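Local coordinates for WbbZ protein (Klebsiella pneumoniae subsp. pneumoniae NTUH-K2044, PDB 6X1L) that is of unknown function but probably transfers pyruvyl groups to a polysaccharide or its precursors, at residues Asp198-Glu203 / Arg207-Cys212; Asp190-Trp195 / Leu228-Leu233; Lys27-Asn32 / Gly74-Glu79. All blocks are in the same frame, centred on the assembly; numbering follows the deposited sequence.

In the fold
Contact 3 comes first along the chain and closes before the other two begin. Contact 2 then joins 190-195 to 228-233, and contact 1 falls wholly within the span between them. Centres lie about 12 Å (contacts 1 and 2), 14 Å (2 and 3) and 15 Å (1 and 3) apart. Contact 3 pairs loops following neighbouring strands of the six-stranded parallel sheet; contacts 1 and 2 pack about helices 33-48 and 203-218, with strand 220-225 of the four-stranded parallel sheet touching contact 2. Two such sheets suit a GT-B-like architecture. Lys27 salt bridges to Asp198 and Asp201 tie contact 3 to contact 1, so the set links the two sheet-bearing halves with the dimer face, which contacts 1 and 2 touch.

Contact 1: Asp198-Glu203 / Arg207-Cys212; sequences DYWDNE and RNSTRC
Arg207 opens the pairing through its backbone: its N donates to Glu203 O at 3.0 Å, with an N-H...O angle of 157°, the i to i+4 bond of the first turn of helix 203-218, which Asn202 OD1 caps by accepting from Leu205 N. Arg207 CB and CG both pass 3.4 Å from Glu203 O, so the side chain starts out beside the carbonyl that its own N binds. The guanidinium then passes obliquely by Glu203, Arg207 NH1 standing 4.1 Å from Glu203 CB. Glu203 bends at chi2 (-84°), and its OE2 is 6.2 Å from Arg207 NH1; its carboxylate has a long, weak ion pair with Lys163 of the second subunit, while Arg207 NH2 forms salt bridges with Asp44 and Glu47. Two residues on, Ser209 meets the six-membered part of the Trp200 indole, its CB 3.8 Å from CZ3 and its OG 3.7 Å from CH2. With OG opposite the backbone N (chi1 171°), the hydroxyl lies obliquely to the ring. Trp200 NE1 is hydrogen-bonded to Gly31 O, and Tyr199 CB lies over one face. Helix 33-48 packs alongside, with Ala39 on Trp200 and Tyr43 on Glu203 and Arg207, while Asn208 and Arg211 pack against Arg211 and Asn208 of the second subunit.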
loop_
_atom_site.group_PDB
_atom_site.type_symbol
_atom_site.label_atom_id
_atom_site.label_comp_id
_atom_site.label_asym_id
_atom_site.label_seq_id
_atom_site.Cartn_x
_atom_site.Cartn_y
_atom_site.Cartn_z
ATOM N N ASP A 198 -10.104 -4.144 -7.826
ATOM C CA ASP A 198 -10.075 -5.597 -7.995
ATOM C C ASP A 198 -8.630 -6.097 -8.049
ATOM O O ASP A 198 -8.154 -6.631 -9.049
ATOM C CB ASP A 198 -10.850 -6.000 -9.244
ATOM C CG ASP A 198 -11.171 -7.486 -9.284
ATOM O OD1 ASP A 198 -11.065 -8.151 -8.233
ATOM O OD2 ASP A 198 -11.526 -7.989 -10.371
ATOM N N TYR A 199 -7.931 -5.913 -6.930
ATOM C CA TYR A 199 -6.517 -6.250 -6.843
ATOM C C TYR A 199 -6.238 -7.545 -6.098
ATOM O O TYR A 199 -5.152 -8.110 -6.255
ATOM C CB TYR A 199 -5.744 -5.125 -6.141
ATOM C CG TYR A 199 -5.826 -3.786 -6.834
ATOM C CD1 TYR A 199 -5.171 -3.568 -8.034
ATOM C CD2 TYR A 199 -6.550 -2.738 -6.279
ATOM C CE1 TYR A 199 -5.238 -2.340 -8.675
ATOM C CE2 TYR A 199 -6.624 -1.507 -6.913
ATOM C CZ TYR A 199 -5.965 -1.316 -8.108
ATOM O OH TYR A 199 -6.037 -0.096 -8.742
ATOM N N TRP A 200 -7.187 -8.036 -5.310
ATOM C CA TRP A 200 -6.847 -8.927 -4.212
ATOM C C TRP A 200 -6.716 -10.390 -4.617
ATOM O O TRP A 200 -6.469 -11.231 -3.745
ATOM C CB TRP A 200 -7.870 -8.736 -3.095
ATOM C CG TRP A 200 -8.022 -7.273 -2.789
ATOM C CD1 TRP A 200 -9.165 -6.532 -2.851
ATOM C CD2 TRP A 200 -6.972 -6.363 -2.423
ATOM N NE1 TRP A 200 -8.899 -5.222 -2.519
ATOM C CE2 TRP A 200 -7.560 -5.093 -2.254
ATOM C CE3 TRP A 200 -5.596 -6.502 -2.209
ATOM C CZ2 TRP A 200 -6.818 -3.970 -1.883
ATOM C CZ3 TRP A 200 -4.859 -5.386 -1.841
ATOM C CH2 TRP A 200 -5.473 -4.139 -1.680
ATOM N N ASP A 201 -6.817 -10.710 -5.907
ATOM C CA ASP A 201 -6.449 -12.038 -6.381
ATOM C C ASP A 201 -4.940 -12.249 -6.437
ATOM O O ASP A 201 -4.492 -13.370 -6.706
ATOM C CB ASP A 201 -7.067 -12.286 -7.757
ATOM C CG ASP A 201 -8.586 -12.301 -7.714
ATOM O OD1 ASP A 201 -9.156 -13.135 -6.974
ATOM O OD2 ASP A 201 -9.212 -11.472 -8.407
ATOM N N ASN A 202 -4.152 -11.203 -6.203
ATOM C CA ASN A 202 -2.700 -11.305 -6.087
ATOM C C ASN A 202 -2.368 -11.397 -4.602
ATOM O O ASN A 202 -2.526 -10.417 -3.867
ATOM C CB ASN A 202 -2.026 -10.096 -6.739
ATOM C CG ASN A 202 -0.505 -10.159 -6.680
ATOM O OD1 ASN A 202 0.082 -10.517 -5.658
ATOM N ND2 ASN A 202 0.136 -9.798 -7.782
ATOM N N GLU A 203 -1.889 -12.566 -4.164
ATOM C CA GLU A 203 -1.658 -12.780 -2.737
ATOM C C GLU A 203 -0.518 -11.918 -2.204
ATOM O O GLU A 203 -0.534 -11.526 -1.031
ATOM C CB GLU A 203 -1.388 -14.264 -2.456
ATOM C CG GLU A 203 -0.111 -14.826 -3.074
ATOM C CD GLU A 203 -0.286 -15.264 -4.516
ATOM O OE1 GLU A 203 -1.343 -14.964 -5.114
ATOM O OE2 GLU A 203 0.637 -15.917 -5.051
ATOM N N ARG A 207 -1.082 -9.231 0.784
ATOM C CA ARG A 207 -0.344 -9.310 2.043
ATOM C C ARG A 207 0.487 -8.051 2.286
ATOM O O ARG A 207 0.592 -7.580 3.425
ATOM C CB ARG A 207 0.540 -10.557 2.058
ATOM C CG ARG A 207 -0.262 -11.849 2.294
ATOM C CD ARG A 207 0.627 -12.938 2.869
ATOM N NE ARG A 207 -0.089 -14.192 3.109
ATOM C CZ ARG A 207 -0.110 -15.207 2.252
ATOM N NH1 ARG A 207 0.539 -15.112 1.101
ATOM N NH2 ARG A 207 -0.772 -16.320 2.546
ATOM N N ASN A 208 1.071 -7.479 1.232
ATOM C CA ASN A 208 1.901 -6.293 1.435
ATOM C C ASN A 208 1.054 -5.052 1.696
ATOM O O ASN A 208 1.440 -4.203 2.508
ATOM C CB ASN A 208 2.833 -6.104 0.242
ATOM C CG ASN A 208 3.971 -7.098 0.247
ATOM O OD1 ASN A 208 4.517 -7.422 1.300
ATOM N ND2 ASN A 208 4.327 -7.597 -0.924
ATOM N N SER A 209 -0.110 -4.938 1.050
ATOM C CA SER A 209 -1.043 -3.881 1.428
ATOM C C SER A 209 -1.462 -4.017 2.885
ATOM O O SER A 209 -1.606 -3.015 3.596
ATOM C CB SER A 209 -2.271 -3.901 0.521
ATOM O OG SER A 209 -3.266 -3.017 1.013
ATOM N N THR A 210 -1.663 -5.253 3.349
ATOM C CA THR A 210 -2.042 -5.459 4.741
ATOM C C THR A 210 -0.888 -5.122 5.679
ATOM O O THR A 210 -1.104 -4.594 6.778
ATOM C CB THR A 210 -2.519 -6.904 4.937
ATOM O OG1 THR A 210 -3.615 -7.164 4.048
ATOM C CG2 THR A 210 -2.977 -7.131 6.357
ATOM N N ARG A 211 0.346 -5.413 5.263
ATOM C CA ARG A 211 1.504 -4.978 6.038
ATOM C C ARG A 211 1.521 -3.463 6.193
ATOM O O ARG A 211 1.777 -2.949 7.290
ATOM C CB ARG A 211 2.794 -5.469 5.381
ATOM C CG ARG A 211 3.027 -6.959 5.563
ATOM C CD ARG A 211 4.392 -7.416 5.055
ATOM N NE ARG A 211 4.570 -8.847 5.293
ATOM C CZ ARG A 211 4.358 -9.794 4.382
ATOM N NH1 ARG A 211 3.978 -9.468 3.153
ATOM N NH2 ARG A 211 4.531 -11.070 4.698
ATOM N N CYS A 212 1.231 -2.733 5.110
ATOM C CA CYS A 212 1.187 -1.274 5.174
ATOM C C CYS A 212 0.225 -0.794 6.253
ATOM O O CYS A 212 0.589 0.019 7.110
ATOM C CB CYS A 212 0.785 -0.701 3.817
ATOM S SG CYS A 212 2.069 -0.790 2.554
#

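Contact 2: Asp190-Trp195 / Leu228-Leu233; sequences DISLTW and LHVAIL
Ser192 and Val230 mark the closest approach of the two backbones, their CA atoms 7.4 Å apart, and the contact is carried by side chains and a water. The partners differ in shape. In 190-195 the chain bends back so that Leu193 N bonds Asp190 O at 3.0 Å, whereas 228-233 is the opening of helix 228-236, where Ile232 N reaches Leu228 O at 2.8 Å. Val230 faces segment 190-195 from this first turn, and its CG2 makes each close contact across the pair. That branch lies anti to the carbonyl carbon, beside the backbone N, because CG1 takes the position opposite the N (chi1 173°). Val230 CG2 stands 3.5 Å from Ser192 OG. It also meets Ile191 CG1 at 3.9 Å and Ile191 CD1 at 4.0 Å, so one methyl is met by a hydroxyl and by the outer part of an isoleucine. Ile191 brings CG1 into place with a chi1 of 58°, setting it between its own N and carbonyl carbon, and the two branched side chains cross obliquely. The polar element is a water bound to Ser192 OG at 2.9 Å. It also accepts a long, weak hydrogen bond of 3.5 Å from His229 N, an amide of the first helical turn, which makes a tenuous water link beside the apolar patch. All three touching residues are buried. Strand 220-225 lies against Val230 through Val223 and Thr225, and helix 203-218 closes in with Met213 on Val230 and Phe216 on Ile191. Ser192 pairs through its backbone with Ala33 at helix 33-48, and Trp195 of the second subunit packs on Ile191.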
loop_
_atom_site.group_PDB
_atom_site.type_symbol
_atom_site.label_atom_id
_atom_site.label_comp_id
_atom_site.label_asym_id
_atom_site.label_seq_id
_atom_site.Cartn_x
_atom_site.Cartn_y
_atom_site.Cartn_z
ATOM N N ASP A 190 -7.436 7.843 6.199
ATOM C CA ASP A 190 -8.333 6.780 5.739
ATOM C C ASP A 190 -7.505 5.720 5.014
ATOM O O ASP A 190 -7.501 5.607 3.786
ATOM C CB ASP A 190 -9.427 7.342 4.845
ATOM C CG ASP A 190 -10.586 6.371 4.661
ATOM O OD1 ASP A 190 -10.597 5.321 5.337
ATOM O OD2 ASP A 190 -11.485 6.657 3.845
ATOM N N ILE A 191 -6.780 4.932 5.812
ATOM C CA ILE A 191 -5.845 3.956 5.260
ATOM C C ILE A 191 -6.544 2.829 4.518
ATOM O O ILE A 191 -5.888 2.085 3.777
ATOM C CB ILE A 191 -4.953 3.385 6.380
ATOM C CG1 ILE A 191 -5.814 2.736 7.467
ATOM C CG2 ILE A 191 -4.076 4.499 6.971
ATOM C CD1 ILE A 191 -5.021 1.990 8.521
ATOM N N SER A 192 -7.860 2.681 4.697
ATOM C CA SER A 192 -8.608 1.715 3.900
ATOM C C SER A 192 -8.647 2.113 2.430
ATOM O O SER A 192 -8.635 1.242 1.556
ATOM C CB SER A 192 -10.032 1.571 4.442
ATOM O OG SER A 192 -10.019 1.149 5.792
ATOM N N LEU A 193 -8.682 3.413 2.136
ATOM C CA LEU A 193 -8.807 3.894 0.768
ATOM C C LEU A 193 -7.464 4.029 0.055
ATOM O O LEU A 193 -7.360 4.798 -0.905
ATOM C CB LEU A 193 -9.546 5.234 0.740
ATOM C CG LEU A 193 -11.066 5.188 0.879
ATOM C CD1 LEU A 193 -11.663 6.554 0.576
ATOM C CD2 LEU A 193 -11.665 4.120 -0.028
ATOM N N THR A 194 -6.442 3.293 0.488
ATOM C CA THR A 194 -5.143 3.349 -0.171
ATOM C C THR A 194 -5.180 2.570 -1.481
ATOM O O THR A 194 -5.195 3.164 -2.563
ATOM C CB THR A 194 -4.053 2.819 0.759
ATOM O OG1 THR A 194 -4.410 1.511 1.228
ATOM C CG2 THR A 194 -3.889 3.757 1.954
ATOM N N TRP A 195 -5.193 1.246 -1.400
ATOM C CA TRP A 195 -5.441 0.399 -2.559
ATOM C C TRP A 195 -6.927 0.070 -2.601
ATOM O O TRP A 195 -7.485 -0.397 -1.606
ATOM C CB TRP A 195 -4.599 -0.875 -2.492
ATOM C CG TRP A 195 -3.159 -0.635 -2.829
ATOM C CD1 TRP A 195 -2.175 -0.220 -1.983
ATOM C CD2 TRP A 195 -2.549 -0.779 -4.115
ATOM N NE1 TRP A 195 -0.984 -0.098 -2.661
ATOM C CE2 TRP A 195 -1.188 -0.438 -3.973
ATOM C CE3 TRP A 195 -3.020 -1.166 -5.373
ATOM C CZ2 TRP A 195 -0.297 -0.475 -5.040
ATOM C CZ3 TRP A 195 -2.133 -1.200 -6.433
ATOM C CH2 TRP A 195 -0.786 -0.856 -6.261
ATOM N N LEU A 228 -14.255 -1.117 9.451
ATOM C CA LEU A 228 -14.315 -2.410 10.130
ATOM C C LEU A 228 -12.935 -3.040 10.269
ATOM O O LEU A 228 -12.520 -3.419 11.370
ATOM C CB LEU A 228 -15.254 -3.351 9.374
ATOM C CG LEU A 228 -15.373 -4.754 9.965
ATOM C CD1 LEU A 228 -15.869 -4.680 11.402
ATOM C CD2 LEU A 228 -16.309 -5.598 9.114
ATOM N N HIS A 229 -12.205 -3.158 9.166
ATOM C CA HIS A 229 -10.970 -3.923 9.228
ATOM C C HIS A 229 -9.801 -3.130 9.789
ATOM O O HIS A 229 -8.818 -3.740 10.216
ATOM C CB HIS A 229 -10.661 -4.506 7.853
ATOM C CG HIS A 229 -11.555 -5.654 7.510
ATOM N ND1 HIS A 229 -12.784 -5.484 6.910
ATOM C CD2 HIS A 229 -11.436 -6.980 7.757
ATOM C CE1 HIS A 229 -13.368 -6.660 6.769
ATOM N NE2 HIS A 229 -12.572 -7.584 7.278
ATOM N N VAL A 230 -9.896 -1.803 9.845
ATOM C CA VAL A 230 -9.005 -1.053 10.724
ATOM C C VAL A 230 -9.261 -1.443 12.175
ATOM O O VAL A 230 -8.330 -1.731 12.937
ATOM C CB VAL A 230 -9.181 0.461 10.511
ATOM C CG1 VAL A 230 -8.370 1.234 11.548
ATOM C CG2 VAL A 230 -8.767 0.851 9.099
ATOM N N ALA A 231 -10.533 -1.469 12.575
ATOM C CA ALA A 231 -10.872 -1.867 13.937
ATOM C C ALA A 231 -10.418 -3.291 14.225
ATOM O O ALA A 231 -9.893 -3.575 15.309
ATOM C CB ALA A 231 -12.376 -1.720 14.168
ATOM N N ILE A 232 -10.603 -4.199 13.264
ATOM C CA ILE A 232 -10.179 -5.582 13.460
ATOM C C ILE A 232 -8.661 -5.666 13.593
ATOM O O ILE A 232 -8.139 -6.297 14.520
ATOM C CB ILE A 232 -10.705 -6.472 12.318
ATOM C CG1 ILE A 232 -12.211 -6.720 12.493
ATOM C CG2 ILE A 232 -9.953 -7.792 12.279
ATOM C CD1 ILE A 232 -12.842 -7.462 11.345
ATOM N N LEU A 233 -7.930 -5.027 12.674
ATOM C CA LEU A 233 -6.470 -5.063 12.728
ATOM C C LEU A 233 -5.955 -4.504 14.046
ATOM O O LEU A 233 -5.116 -5.120 14.712
ATOM C CB LEU A 233 -5.878 -4.281 11.556
ATOM C CG LEU A 233 -5.885 -4.910 10.165
ATOM C CD1 LEU A 233 -5.229 -3.954 9.180
ATOM C CD2 LEU A 233 -5.174 -6.256 10.173
HETATM O O HOH W 1 -11.648 -1.247 6.309
#

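Contact 3: Lys27-Asn32 / Gly74-Glu79; sequences KANPGN and GGNLIE
Asn29 and Gly74 make the tight part of this contact. Asn29 extends across with CG opposite its backbone N (chi1 -173°), which lays the amide against the glycine: Asn29 ND2 is 3.8 Å from Gly74 CA. The close approach is made to a residue without a side chain, whose backbone angles (phi 150°) by themselves call for glycine. The other branch turns to Asn76, where Asn29 OD1 rests 3.7 Å from Asn76 CB. These are van der Waals contacts. Asn29 ND2 has a weak hydrogen bond to Asp35 OD1, but Asn29 OD1 is buried here and has no polar partner in the model. Both segments are loops that follow adjacent strands, 23-27 and 67-71, of the parallel six-stranded sheet, at the C-terminal ends of its strands, the side where Rossmann-like folds commonly place their binding sites; whether this one does so is not established. Gly74 bonds through its backbone to Thr105, and Leu77 centres an inverse gamma turn in which Ile78 N meets Asn76 O at 2.8 Å. The looser side is that of Asn76 and Pro30, both partly exposed, where the touch thins to the single approach of Asn29 OD1 to Asn76 CB. There the Asn76 amide plane stands 72° from that of Asn29, and its OD1 is engaged by Gly85 N near the start of helix 84-92. The Pro30 side chain packs on Glu84 of the same helix.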
loop_
_atom_site.group_PDB
_atom_site.type_symbol
_atom_site.label_atom_id
_atom_site.label_comp_id
_atom_site.label_asym_id
_atom_site.label_seq_id
_atom_site.Cartn_x
_atom_site.Cartn_y
_atom_site.Cartn_z
ATOM N N LYS A 27 -12.447 -16.588 -6.128
ATOM C CA LYS A 27 -12.536 -15.194 -6.548
ATOM C C LYS A 27 -12.465 -14.323 -5.302
ATOM O O LYS A 27 -13.386 -14.338 -4.477
ATOM C CB LYS A 27 -13.820 -14.916 -7.323
ATOM C CG LYS A 27 -13.916 -13.472 -7.810
ATOM C CD LYS A 27 -12.786 -13.155 -8.783
ATOM C CE LYS A 27 -12.681 -11.659 -9.081
ATOM N NZ LYS A 27 -12.159 -10.880 -7.920
ATOM N N ALA A 28 -11.377 -13.570 -5.166
ATOM C CA ALA A 28 -11.247 -12.634 -4.059
ATOM C C ALA A 28 -12.252 -11.500 -4.207
ATOM O O ALA A 28 -12.512 -11.018 -5.311
ATOM C CB ALA A 28 -9.826 -12.070 -3.999
ATOM N N ASN A 29 -12.814 -11.080 -3.088
ATOM C CA ASN A 29 -13.725 -9.943 -3.090
ATOM C C ASN A 29 -12.964 -8.672 -3.455
ATOM O O ASN A 29 -11.929 -8.385 -2.846
ATOM C CB ASN A 29 -14.369 -9.793 -1.713
ATOM C CG ASN A 29 -15.460 -8.740 -1.686
ATOM O OD1 ASN A 29 -16.318 -8.701 -2.566
ATOM N ND2 ASN A 29 -15.428 -7.878 -0.673
ATOM N N PRO A 30 -13.418 -7.909 -4.444
ATOM C CA PRO A 30 -12.812 -6.600 -4.710
ATOM C C PRO A 30 -13.271 -5.560 -3.700
ATOM O O PRO A 30 -14.307 -5.697 -3.047
ATOM C CB PRO A 30 -13.311 -6.248 -6.117
ATOM C CG PRO A 30 -13.885 -7.522 -6.671
ATOM C CD PRO A 30 -14.377 -8.292 -5.491
ATOM N N GLY A 31 -12.472 -4.514 -3.567
ATOM C CA GLY A 31 -12.812 -3.428 -2.673
ATOM C C GLY A 31 -11.564 -2.708 -2.202
ATOM O O GLY A 31 -10.529 -2.744 -2.859
ATOM N N ASN A 32 -11.693 -2.057 -1.047
ATOM C CA ASN A 32 -10.617 -1.237 -0.510
ATOM C C ASN A 32 -9.609 -2.125 0.217
ATOM O O ASN A 32 -9.656 -3.355 0.141
ATOM C CB ASN A 32 -11.187 -0.123 0.371
ATOM C CG ASN A 32 -11.977 -0.640 1.563
ATOM O OD1 ASN A 32 -11.626 -1.645 2.183
ATOM N ND2 ASN A 32 -13.044 0.067 1.900
ATOM N N GLY A 74 -16.580 -10.692 2.670
ATOM C CA GLY A 74 -16.664 -9.249 2.639
ATOM C C GLY A 74 -18.091 -8.793 2.864
ATOM O O GLY A 74 -18.954 -9.561 3.278
ATOM N N GLY A 75 -18.315 -7.516 2.574
ATOM C CA GLY A 75 -19.615 -6.908 2.749
ATOM C C GLY A 75 -20.102 -6.214 1.498
ATOM O O GLY A 75 -20.708 -5.142 1.572
ATOM N N ASN A 76 -19.850 -6.822 0.338
ATOM C CA ASN A 76 -20.274 -6.212 -0.917
ATOM C C ASN A 76 -21.729 -6.525 -1.250
ATOM O O ASN A 76 -22.382 -5.743 -1.953
ATOM C CB ASN A 76 -19.360 -6.667 -2.056
ATOM C CG ASN A 76 -19.535 -5.835 -3.308
ATOM O OD1 ASN A 76 -20.361 -6.150 -4.163
ATOM N ND2 ASN A 76 -18.751 -4.765 -3.423
ATOM N N LEU A 77 -22.259 -7.645 -0.753
ATOM C CA LEU A 77 -23.622 -8.073 -1.077
ATOM C C LEU A 77 -24.630 -7.307 -0.220
ATOM O O LEU A 77 -25.272 -7.841 0.686
ATOM C CB LEU A 77 -23.765 -9.577 -0.885
ATOM C CG LEU A 77 -22.881 -10.438 -1.784
ATOM C CD1 LEU A 77 -23.096 -11.913 -1.501
ATOM C CD2 LEU A 77 -23.161 -10.116 -3.238
ATOM N N ILE A 78 -24.773 -6.022 -0.535
ATOM C CA ILE A 78 -25.680 -5.134 0.185
ATOM C C ILE A 78 -26.571 -4.439 -0.833
ATOM O O ILE A 78 -26.131 -3.502 -1.513
ATOM C CB ILE A 78 -24.931 -4.111 1.046
ATOM C CG1 ILE A 78 -24.163 -4.834 2.155
ATOM C CG2 ILE A 78 -25.908 -3.098 1.629
ATOM C CD1 ILE A 78 -23.397 -3.915 3.065
ATOM N N GLU A 79 -27.824 -4.882 -0.925
ATOM C CA GLU A 79 -28.758 -4.317 -1.891
ATOM C C GLU A 79 -29.031 -2.853 -1.572
ATOM O O GLU A 79 -29.209 -2.471 -0.411
ATOM C CB GLU A 79 -30.061 -5.122 -1.893
ATOM C CG GLU A 79 -31.071 -4.670 -2.927
ATOM C CD GLU A 79 -32.238 -5.627 -3.059
ATOM O OE1 GLU A 79 -32.986 -5.513 -4.052
ATOM O OE2 GLU A 79 -32.404 -6.495 -2.174
#